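Local structure of hypothetical protein (Parabacteroides merdae, 4OO3) at residues A8-P19 with P33-P44; Q235-I243 with I290-T298. The protein is of unknown function but is probably an oxidoreductase that binds a nicotinamide adenine dinucleotide in an N-terminal Rossmann-type domain. All coordinates share one frame; numbering follows the deposited sequence.

Contact 1: residues A8-P19 with P33-P44; sequences APGEVKLITLDP and PQVSKDVYVYAP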
loop_
_atom_site.group_PDB
_atom_site.type_symbol
_atom_site.label_atom_id
_atom_site.label_comp_id
_atom_site.label_asym_id
_atom_site.label_seq_id
_atom_site.Cartn_x
_atom_site.Cartn_y
_atom_site.Cartn_z
ATOM N N ALA A 8 -27.145 3.606 7.542
ATOM C CA ALA A 8 -28.026 2.691 8.263
ATOM C C ALA A 8 -27.278 1.399 8.620
ATOM O O ALA A 8 -26.514 0.888 7.797
ATOM C CB ALA A 8 -29.253 2.373 7.422
ATOM N N PRO A 9 -27.487 0.874 9.846
ATOM C CA PRO A 9 -26.775 -0.339 10.271
ATOM C C PRO A 9 -27.091 -1.586 9.429
ATOM O O PRO A 9 -28.229 -1.779 9.029
ATOM C CB PRO A 9 -27.250 -0.542 11.718
ATOM C CG PRO A 9 -27.765 0.786 12.156
ATOM C CD PRO A 9 -28.330 1.422 10.925
ATOM N N GLY A 10 -26.081 -2.410 9.160
ATOM C CA GLY A 10 -26.263 -3.640 8.386
ATOM C C GLY A 10 -26.503 -3.459 6.893
ATOM O O GLY A 10 -26.801 -4.432 6.196
ATOM N N GLU A 11 -26.364 -2.228 6.395
ATOM C CA GLU A 11 -26.618 -1.921 4.981
ATOM C C GLU A 11 -25.530 -2.480 4.058
ATOM O O GLU A 11 -25.812 -2.884 2.931
ATOM C CB GLU A 11 -26.758 -0.407 4.769
ATOM C CG GLU A 11 -25.455 0.378 4.892
ATOM C CD GLU A 11 -25.627 1.868 4.653
ATOM O OE1 GLU A 11 -26.770 2.322 4.471
ATOM O OE2 GLU A 11 -24.609 2.596 4.647
ATOM N N VAL A 12 -24.291 -2.488 4.537
ATOM C CA VAL A 12 -23.171 -3.029 3.772
ATOM C C VAL A 12 -23.114 -4.531 3.991
ATOM O O VAL A 12 -23.069 -4.992 5.132
ATOM C CB VAL A 12 -21.836 -2.383 4.194
ATOM C CG1 VAL A 12 -20.645 -3.133 3.605
ATOM C CG2 VAL A 12 -21.812 -0.918 3.783
ATOM N N LYS A 13 -23.123 -5.283 2.894
ATOM C CA LYS A 13 -23.117 -6.742 2.941
ATOM C C LYS A 13 -21.874 -7.267 2.256
ATOM O O LYS A 13 -21.788 -7.244 1.029
ATOM C CB LYS A 13 -24.353 -7.310 2.243
ATOM C CG LYS A 13 -25.593 -7.379 3.115
ATOM C CD LYS A 13 -26.691 -6.453 2.639
ATOM C CE LYS A 13 -27.927 -6.601 3.511
ATOM N NZ LYS A 13 -29.161 -6.234 2.771
ATOM N N LEU A 14 -20.932 -7.771 3.043
ATOM C CA LEU A 14 -19.613 -8.152 2.532
ATOM C C LEU A 14 -19.580 -9.505 1.828
ATOM O O LEU A 14 -20.166 -10.476 2.286
ATOM C CB LEU A 14 -18.574 -8.191 3.661
ATOM C CG LEU A 14 -18.270 -6.916 4.439
ATOM C CD1 LEU A 14 -17.112 -7.175 5.397
ATOM C CD2 LEU A 14 -17.966 -5.761 3.502
ATOM N N ILE A 15 -18.866 -9.541 0.711
ATOM C CA ILE A 15 -18.482 -10.774 0.054
ATOM C C ILE A 15 -16.973 -10.857 0.140
ATOM O O ILE A 15 -16.289 -9.907 -0.188
ATOM C CB ILE A 15 -18.846 -10.768 -1.438
ATOM C CG1 ILE A 15 -20.351 -10.576 -1.628
ATOM C CG2 ILE A 15 -18.364 -12.054 -2.093
ATOM C CD1 ILE A 15 -20.751 -10.258 -3.055
ATOM N N THR A 16 -16.447 -11.990 0.564
ATOM C CA THR A 16 -15.011 -12.164 0.566
ATOM C C THR A 16 -14.669 -13.171 -0.510
ATOM O O THR A 16 -15.058 -14.322 -0.423
ATOM C CB THR A 16 -14.517 -12.610 1.946
ATOM O OG1 THR A 16 -15.061 -11.730 2.939
ATOM C CG2 THR A 16 -12.991 -12.570 2.008
ATOM N N LEU A 17 -13.957 -12.719 -1.538
ATOM C CA LEU A 17 -13.690 -13.539 -2.712
ATOM C C LEU A 17 -12.242 -14.003 -2.747
ATOM O O LEU A 17 -11.323 -13.187 -2.849
ATOM C CB LEU A 17 -14.005 -12.751 -3.973
ATOM C CG LEU A 17 -13.774 -13.485 -5.295
ATOM C CD1 LEU A 17 -14.692 -14.688 -5.444
ATOM C CD2 LEU A 17 -13.964 -12.497 -6.427
ATOM N N ASP A 18 -12.057 -15.319 -2.673
ATOM C CA ASP A 18 -10.746 -15.950 -2.755
ATOM C C ASP A 18 -9.699 -15.225 -1.907
ATOM O O ASP A 18 -8.703 -14.740 -2.432
ATOM C CB ASP A 18 -10.307 -16.029 -4.219
ATOM C CG ASP A 18 -9.074 -16.903 -4.424
ATOM O OD1 ASP A 18 -8.783 -17.760 -3.569
ATOM O OD2 ASP A 18 -8.396 -16.733 -5.457
ATOM N N PRO A 19 -9.934 -15.138 -0.586
ATOM C CA PRO A 19 -8.992 -14.456 0.295
ATOM C C PRO A 19 -7.709 -15.254 0.425
ATOM O O PRO A 19 -7.754 -16.474 0.564
ATOM C CB PRO A 19 -9.733 -14.408 1.628
ATOM C CG PRO A 19 -10.606 -15.612 1.605
ATOM C CD PRO A 19 -11.042 -15.752 0.170
ATOM N N PRO A 33 -20.862 -0.524 12.433
ATOM C CA PRO A 33 -22.317 -0.695 12.450
ATOM C C PRO A 33 -22.938 -0.846 11.062
ATOM O O PRO A 33 -23.924 -1.567 10.911
ATOM C CB PRO A 33 -22.824 0.595 13.112
ATOM C CG PRO A 33 -21.674 1.123 13.886
ATOM C CD PRO A 33 -20.443 0.708 13.127
ATOM N N GLN A 34 -22.368 -0.164 10.068
ATOM C CA GLN A 34 -22.801 -0.284 8.672
ATOM C C GLN A 34 -22.738 -1.707 8.146
ATOM O O GLN A 34 -23.494 -2.067 7.248
ATOM C CB GLN A 34 -21.920 0.567 7.755
ATOM C CG GLN A 34 -22.400 1.982 7.521
ATOM C CD GLN A 34 -21.397 2.767 6.702
ATOM O OE1 GLN A 34 -20.279 2.994 7.152
ATOM N NE2 GLN A 34 -21.783 3.170 5.492
ATOM N N VAL A 35 -21.813 -2.505 8.670
ATOM C CA VAL A 35 -21.540 -3.810 8.085
ATOM C C VAL A 35 -22.351 -4.921 8.749
ATOM O O VAL A 35 -22.233 -5.173 9.956
ATOM C CB VAL A 35 -20.040 -4.145 8.114
ATOM C CG1 VAL A 35 -19.789 -5.464 7.400
ATOM C CG2 VAL A 35 -19.249 -3.035 7.437
ATOM N N SER A 36 -23.174 -5.573 7.936
ATOM C CA SER A 36 -23.998 -6.692 8.383
ATOM C C SER A 36 -23.100 -7.798 8.902
ATOM O O SER A 36 -22.035 -8.053 8.338
ATOM C CB SER A 36 -24.861 -7.205 7.226
ATOM O OG SER A 36 -25.153 -8.578 7.365
ATOM N N LYS A 37 -23.532 -8.449 9.979
ATOM C CA LYS A 37 -22.758 -9.537 10.577
ATOM C C LYS A 37 -22.632 -10.759 9.674
ATOM O O LYS A 37 -21.688 -11.532 9.827
ATOM C CB LYS A 37 -23.349 -9.951 11.918
ATOM C CG LYS A 37 -22.764 -9.204 13.101
ATOM C CD LYS A 37 -23.138 -7.734 13.122
ATOM C CE LYS A 37 -22.507 -7.064 14.328
ATOM N NZ LYS A 37 -23.059 -5.712 14.582
ATOM N N ASP A 38 -23.573 -10.923 8.743
ATOM C CA ASP A 38 -23.554 -12.037 7.797
ATOM C C ASP A 38 -22.611 -11.700 6.659
ATOM O O ASP A 38 -22.808 -10.714 5.952
ATOM C CB ASP A 38 -24.955 -12.320 7.233
ATOM C CG ASP A 38 -25.921 -12.866 8.279
ATOM O OD1 ASP A 38 -25.484 -13.496 9.262
ATOM O OD2 ASP A 38 -27.141 -12.678 8.108
ATOM N N VAL A 39 -21.589 -12.526 6.490
ATOM C CA VAL A 39 -20.572 -12.303 5.481
ATOM C C VAL A 39 -20.491 -13.521 4.560
ATOM O O VAL A 39 -20.432 -14.657 5.018
ATOM C CB VAL A 39 -19.205 -12.015 6.140
ATOM C CG1 VAL A 39 -18.094 -11.907 5.096
ATOM C CG2 VAL A 39 -19.288 -10.743 6.975
ATOM N N TYR A 40 -20.470 -13.268 3.259
ATOM C CA TYR A 40 -20.499 -14.330 2.267
ATOM C C TYR A 40 -19.111 -14.578 1.696
ATOM O O TYR A 40 -18.524 -13.701 1.069
ATOM C CB TYR A 40 -21.523 -13.976 1.187
ATOM C CG TYR A 40 -22.907 -13.817 1.778
ATOM C CD1 TYR A 40 -23.714 -14.925 1.995
ATOM C CD2 TYR A 40 -23.389 -12.570 2.173
ATOM C CE1 TYR A 40 -24.972 -14.804 2.561
ATOM C CE2 TYR A 40 -24.651 -12.438 2.745
ATOM C CZ TYR A 40 -25.433 -13.560 2.936
ATOM O OH TYR A 40 -26.686 -13.462 3.500
ATOM N N VAL A 41 -18.582 -15.773 1.942
ATOM C CA VAL A 41 -17.261 -16.176 1.452
ATOM C C VAL A 41 -17.394 -17.165 0.286
ATOM O O VAL A 41 -18.133 -18.148 0.378
ATOM C CB VAL A 41 -16.439 -16.845 2.584
ATOM C CG1 VAL A 41 -15.117 -17.399 2.058
ATOM C CG2 VAL A 41 -16.203 -15.871 3.735
ATOM N N TYR A 42 -16.684 -16.889 -0.806
ATOM C CA TYR A 42 -16.567 -17.804 -1.938
ATOM C C TYR A 42 -15.092 -18.000 -2.256
ATOM O O TYR A 42 -14.366 -17.030 -2.502
ATOM C CB TYR A 42 -17.268 -17.232 -3.172
ATOM C CG TYR A 42 -18.739 -16.986 -2.964
ATOM C CD1 TYR A 42 -19.175 -15.821 -2.364
ATOM C CD2 TYR A 42 -19.686 -17.924 -3.350
ATOM C CE1 TYR A 42 -20.519 -15.580 -2.154
ATOM C CE2 TYR A 42 -21.044 -17.692 -3.147
ATOM C CZ TYR A 42 -21.445 -16.513 -2.544
ATOM O OH TYR A 42 -22.765 -16.244 -2.328
ATOM N N ALA A 43 -14.652 -19.247 -2.287
ATOM C CA ALA A 43 -13.239 -19.527 -2.465
ATOM C C ALA A 43 -13.013 -20.960 -2.893
ATOM O O ALA A 43 -13.823 -21.826 -2.594
ATOM C CB ALA A 43 -12.496 -19.263 -1.161
ATOM N N PRO A 44 -11.896 -21.221 -3.585
ATOM C CA PRO A 44 -11.539 -22.622 -3.740
ATOM C C PRO A 44 -11.202 -23.212 -2.371
ATOM O O PRO A 44 -10.845 -22.473 -1.443
ATOM C CB PRO A 44 -10.308 -22.572 -4.647
ATOM C CG PRO A 44 -9.693 -21.241 -4.367
ATOM C CD PRO A 44 -10.827 -20.315 -4.045
HETATM O O HOH W 1 -21.706 -8.356 5.761
#
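Pro33 O accepts the backbone N-H of Gly10 at 2.9 Å, opening a contact that runs into two neighbouring parallel strands, 14-17 and 38-43, of a beta-alpha-beta unit in the Rossmann-type sheet. Gly10 has positive phi (73°) in the type II turn Ala8-Glu11, easy for a residue without a side chain. At Gln34 the extended side chain lies alongside that of Glu11, and NE2 gives OE2 a nearly straight bond of 3.0 Å, in the amide plane although the carboxylate is turned 57° from it. Gly7 N also bonds this OE2, and NE2 has a second acceptor in Leu407 O. Val35, with CG1 anti to its backbone N (chi1 -176°), brings that methyl to 3.6 Å from Leu14 CG, the side chains crossing at about a right angle. Ser36 N donates to Val12 O, and Ser36 OG accepts Asp38 N in an ST turn. Here the pairing shifts by two residues; a water bridges the step, accepting from Leu14 N and donating to Ser36 O and Asp38 O. Beta-branched Val39 suits the extended backbone and meets Thr16. Tyr40 N donates to Leu14 O and Tyr40 O accepts from Thr16 N, the regular parallel pattern. Val41 shares a face with Thr16. Tyr42 N donates to Thr16 O and Tyr42 O accepts from Asp18 N. On the other face Ile15 CG2 meets the Tyr42 ring edge, 3.9 Å from CD1; both residues touch Met83, and Tyr42 OH bonds Glu86 OE1. Asp18 OD2 bonds Tyr104 OH, while Pro44 CD lies 3.3 Å from Asp18 OD1.

Contact 2: residues Q235-I243 with I290-T298; sequences QIIDYRKDI and IVYKIKGVT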
loop_
_atom_site.group_PDB
_atom_site.type_symbol
_atom_site.label_atom_id
_atom_site.label_comp_id
_atom_site.label_asym_id
_atom_site.label_seq_id
_atom_site.Cartn_x
_atom_site.Cartn_y
_atom_site.Cartn_z
ATOM N N GLN A 235 -3.958 17.188 -6.274
ATOM C CA GLN A 235 -3.851 17.495 -7.701
ATOM C C GLN A 235 -4.183 16.249 -8.514
ATOM O O GLN A 235 -3.686 15.158 -8.219
ATOM C CB GLN A 235 -2.443 17.971 -8.053
ATOM C CG GLN A 235 -2.011 19.233 -7.322
ATOM C CD GLN A 235 -0.576 19.604 -7.623
ATOM O OE1 GLN A 235 -0.126 19.502 -8.761
ATOM N NE2 GLN A 235 0.155 20.027 -6.600
ATOM N N ILE A 236 -5.021 16.425 -9.536
ATOM C CA ILE A 236 -5.400 15.347 -10.440
ATOM C C ILE A 236 -4.239 15.073 -11.378
ATOM O O ILE A 236 -3.808 15.967 -12.091
ATOM C CB ILE A 236 -6.652 15.723 -11.261
ATOM C CG1 ILE A 236 -7.846 15.928 -10.318
ATOM C CG2 ILE A 236 -6.956 14.656 -12.307
ATOM C CD1 ILE A 236 -9.144 16.278 -11.003
ATOM N N ILE A 237 -3.718 13.849 -11.365
ATOM C CA ILE A 237 -2.615 13.473 -12.251
ATOM C C ILE A 237 -3.196 12.810 -13.499
ATOM O O ILE A 237 -3.908 11.806 -13.394
ATOM C CB ILE A 237 -1.629 12.494 -11.572
ATOM C CG1 ILE A 237 -1.178 13.000 -10.186
ATOM C CG2 ILE A 237 -0.423 12.230 -12.469
ATOM C CD1 ILE A 237 -0.395 14.296 -10.195
ATOM N N ASP A 238 -2.910 13.382 -14.670
ATOM C CA ASP A 238 -3.308 12.795 -15.944
ATOM C C ASP A 238 -2.143 11.948 -16.438
ATOM O O ASP A 238 -1.126 12.481 -16.875
ATOM C CB ASP A 238 -3.652 13.890 -16.962
ATOM C CG ASP A 238 -4.125 13.330 -18.307
ATOM O OD1 ASP A 238 -4.107 12.093 -18.507
ATOM O OD2 ASP A 238 -4.506 14.139 -19.176
ATOM N N TYR A 239 -2.290 10.629 -16.380
ATOM C CA TYR A 239 -1.164 9.742 -16.659
ATOM C C TYR A 239 -0.740 9.794 -18.126
ATOM O O TYR A 239 0.406 9.494 -18.454
ATOM C CB TYR A 239 -1.449 8.305 -16.183
ATOM C CG TYR A 239 -2.349 7.472 -17.065
ATOM C CD1 TYR A 239 -1.847 6.850 -18.199
ATOM C CD2 TYR A 239 -3.693 7.286 -16.754
ATOM C CE1 TYR A 239 -2.658 6.089 -19.014
ATOM C CE2 TYR A 239 -4.511 6.518 -17.560
ATOM C CZ TYR A 239 -3.981 5.927 -18.688
ATOM O OH TYR A 239 -4.759 5.168 -19.507
ATOM N N ARG A 240 -1.658 10.197 -19.001
ATOM C CA ARG A 240 -1.340 10.385 -20.418
ATOM C C ARG A 240 -0.390 11.563 -20.669
ATOM O O ARG A 240 0.345 11.567 -21.659
ATOM C CB ARG A 240 -2.625 10.560 -21.229
ATOM C CG ARG A 240 -3.525 9.334 -21.199
ATOM C CD ARG A 240 -4.683 9.461 -22.170
ATOM N NE ARG A 240 -5.621 8.341 -22.066
ATOM C CZ ARG A 240 -6.551 8.206 -21.120
ATOM N NH1 ARG A 240 -6.685 9.114 -20.157
ATOM N NH2 ARG A 240 -7.356 7.147 -21.132
ATOM N N LYS A 241 -0.390 12.544 -19.771
ATOM C CA LYS A 241 0.369 13.779 -19.968
ATOM C C LYS A 241 1.451 14.049 -18.929
ATOM O O LYS A 241 2.426 14.715 -19.231
ATOM C CB LYS A 241 -0.594 14.967 -19.990
ATOM C CG LYS A 241 -1.571 14.919 -21.150
ATOM C CD LYS A 241 -2.474 16.139 -21.182
ATOM C CE LYS A 241 -3.327 16.140 -22.442
ATOM N NZ LYS A 241 -4.186 17.351 -22.537
ATOM N N ASP A 242 1.280 13.551 -17.708
ATOM C CA ASP A 242 2.105 13.990 -16.587
ATOM C C ASP A 242 3.217 13.022 -16.201
ATOM O O ASP A 242 4.092 13.377 -15.408
ATOM C CB ASP A 242 1.214 14.228 -15.365
ATOM C CG ASP A 242 0.221 15.367 -15.567
ATOM O OD1 ASP A 242 0.518 16.296 -16.340
ATOM O OD2 ASP A 242 -0.862 15.331 -14.938
ATOM N N ILE A 243 3.181 11.807 -16.741
ATOM C CA ILE A 243 4.116 10.764 -16.338
ATOM C C ILE A 243 5.002 10.355 -17.500
ATOM O O ILE A 243 4.514 9.964 -18.556
ATOM C CB ILE A 243 3.393 9.503 -15.809
ATOM C CG1 ILE A 243 2.478 9.845 -14.628
ATOM C CG2 ILE A 243 4.399 8.436 -15.401
ATOM C CD1 ILE A 243 3.205 10.302 -13.377
ATOM N N ILE A 290 12.257 2.418 -9.737
ATOM C CA ILE A 290 11.710 3.209 -10.833
ATOM C C ILE A 290 12.197 4.639 -10.701
ATOM O O ILE A 290 12.130 5.217 -9.611
ATOM C CB ILE A 290 10.161 3.246 -10.822
ATOM C CG1 ILE A 290 9.580 1.877 -10.440
ATOM C CG2 ILE A 290 9.633 3.738 -12.173
ATOM C CD1 ILE A 290 8.065 1.837 -10.350
ATOM N N VAL A 291 12.705 5.187 -11.803
ATOM C CA VAL A 291 12.900 6.622 -11.930
ATOM C C VAL A 291 11.910 7.117 -12.973
ATOM O O VAL A 291 11.823 6.568 -14.069
ATOM C CB VAL A 291 14.338 6.998 -12.334
ATOM C CG1 VAL A 291 14.473 8.507 -12.494
ATOM C CG2 VAL A 291 15.313 6.516 -11.284
ATOM N N TYR A 292 11.150 8.141 -12.611
ATOM C CA TYR A 292 10.155 8.703 -13.500
ATOM C C TYR A 292 9.958 10.182 -13.220
ATOM O O TYR A 292 10.266 10.669 -12.128
ATOM C CB TYR A 292 8.825 7.965 -13.348
ATOM C CG TYR A 292 8.203 8.045 -11.963
ATOM C CD1 TYR A 292 8.638 7.215 -10.936
ATOM C CD2 TYR A 292 7.164 8.933 -11.689
ATOM C CE1 TYR A 292 8.066 7.278 -9.672
ATOM C CE2 TYR A 292 6.585 8.999 -10.429
ATOM C CZ TYR A 292 7.039 8.169 -9.424
ATOM O OH TYR A 292 6.475 8.224 -8.163
ATOM N N LYS A 293 9.438 10.887 -14.214
ATOM C CA LYS A 293 9.055 12.277 -14.039
ATOM C C LYS A 293 7.549 12.355 -13.857
ATOM O O LYS A 293 6.792 11.729 -14.604
ATOM C CB LYS A 293 9.509 13.121 -15.227
ATOM C CG LYS A 293 10.998 13.404 -15.192
ATOM C CD LYS A 293 11.476 14.211 -16.383
ATOM C CE LYS A 293 12.879 14.739 -16.122
ATOM N NZ LYS A 293 13.583 15.122 -17.372
ATOM N N ILE A 294 7.133 13.097 -12.835
ATOM C CA ILE A 294 5.730 13.370 -12.580
ATOM C C ILE A 294 5.559 14.888 -12.579
ATOM O O ILE A 294 6.061 15.576 -11.688
ATOM C CB ILE A 294 5.228 12.720 -11.266
ATOM C CG1 ILE A 294 3.884 13.332 -10.853
ATOM C CG2 ILE A 294 6.234 12.882 -10.138
ATOM C CD1 ILE A 294 3.113 12.506 -9.852
ATOM N N LYS A 295 4.867 15.395 -13.602
ATOM C CA LYS A 295 4.707 16.830 -13.825
ATOM C C LYS A 295 6.040 17.561 -13.746
ATOM O O LYS A 295 6.161 18.580 -13.065
ATOM C CB LYS A 295 3.705 17.434 -12.833
ATOM C CG LYS A 295 2.406 16.652 -12.760
ATOM C CD LYS A 295 1.178 17.537 -12.696
ATOM C CE LYS A 295 0.997 18.167 -11.331
ATOM N NZ LYS A 295 0.417 19.531 -11.462
ATOM N N GLY A 296 7.041 17.021 -14.437
ATOM C CA GLY A 296 8.355 17.661 -14.540
ATOM C C GLY A 296 9.307 17.335 -13.403
ATOM O O GLY A 296 10.493 17.637 -13.500
ATOM N N VAL A 297 8.798 16.714 -12.336
ATOM C CA VAL A 297 9.593 16.406 -11.144
ATOM C C VAL A 297 10.107 14.976 -11.226
ATOM O O VAL A 297 9.318 14.049 -11.359
ATOM C CB VAL A 297 8.754 16.558 -9.855
ATOM C CG1 VAL A 297 9.597 16.247 -8.623
ATOM C CG2 VAL A 297 8.170 17.957 -9.766
ATOM N N THR A 298 11.423 14.798 -11.140
ATOM C CA THR A 298 12.008 13.465 -11.164
ATOM C C THR A 298 11.871 12.798 -9.790
ATOM O O THR A 298 12.363 13.314 -8.784
ATOM C CB THR A 298 13.492 13.494 -11.572
ATOM O OG1 THR A 298 13.627 14.067 -12.880
ATOM C CG2 THR A 298 14.067 12.090 -11.589
HETATM O O HOH W 2 -1.885 17.721 -12.682
HETATM O O HOH W 3 6.646 14.661 -15.975
#
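Lys295 holds 235-243 twice, by its backbone N and by its ammonium. Its NZ donates to Gln235 OE1 at 2.8 Å, nearly in line with the amide C=O, and its backbone N donates to Asp242 O, also at 2.8 Å, on a lone pair in the carbonyl plane. The long lysine suits this span: bends at chi2 (-138°) and the torsions beyond it carry the methylenes alongside Asp242, with CD 3.7 Å from the carboxylate carbon CG, before the ammonium turns to the glutamine. That ammonium stays 5.6 Å from Asp242 OD2, so their opposite charges could attract only at a distance; a water accepts weakly from NZ, donates weakly to OD2 and donates a firmer bond to Ile236 O. Asp242 OD2 also takes Asp238 N from above the carboxylate plane, tying the short helix 239-242 back to its start. Asp238, the N-cap, receives Arg240 N on OD1, a role to which a short acidic side chain is well suited. A second water joins Asp242 O to Gly296 N.

Outward from these bonds, Ile237, Ile243 and Ile294 pack together, their beta-branched chains suiting the extended backbone and the apolar surroundings. Ile243 and Ile294 lie side by side, CD1 of the former 3.8 Å from CB of the latter, while Ile237 crosses Ile294 at about a right angle. Val227 and Ala425 extend this apolar patch. Ile243 and Ile294 form a non-hydrogen-bonded antiparallel pair. The outermost strand 243-255 thus pairs antiparallel with strand 282-294, whose type I' hairpin turn, Ile294-Val297, with Lys295 and Gly296 at its two positive-phi positions, leads into strand 297-306 of the C-terminal domain's mixed sheet.

In the fold
Contacts 1 and 2 lie on opposite sides of the chain's centre, their own centres about 37 Å apart, and share no secondary-structure element. Contact 1 belongs to the parallel six-stranded sheet and pairs two of its inner strands in close sequence succession; most of its touching residues are buried, and repeated backbone bonds carry it. Contact 2 lies at one border of the mixed sheet, where chain segments 47 residues apart meet; its area is smaller, 366 against 911 Å². Both are only partly buried, but their chemistry differs with their place: backbone pairing between inner strands in contact 1, side-chain and water bonds around a single strand pair at the sheet's edge in contact 2.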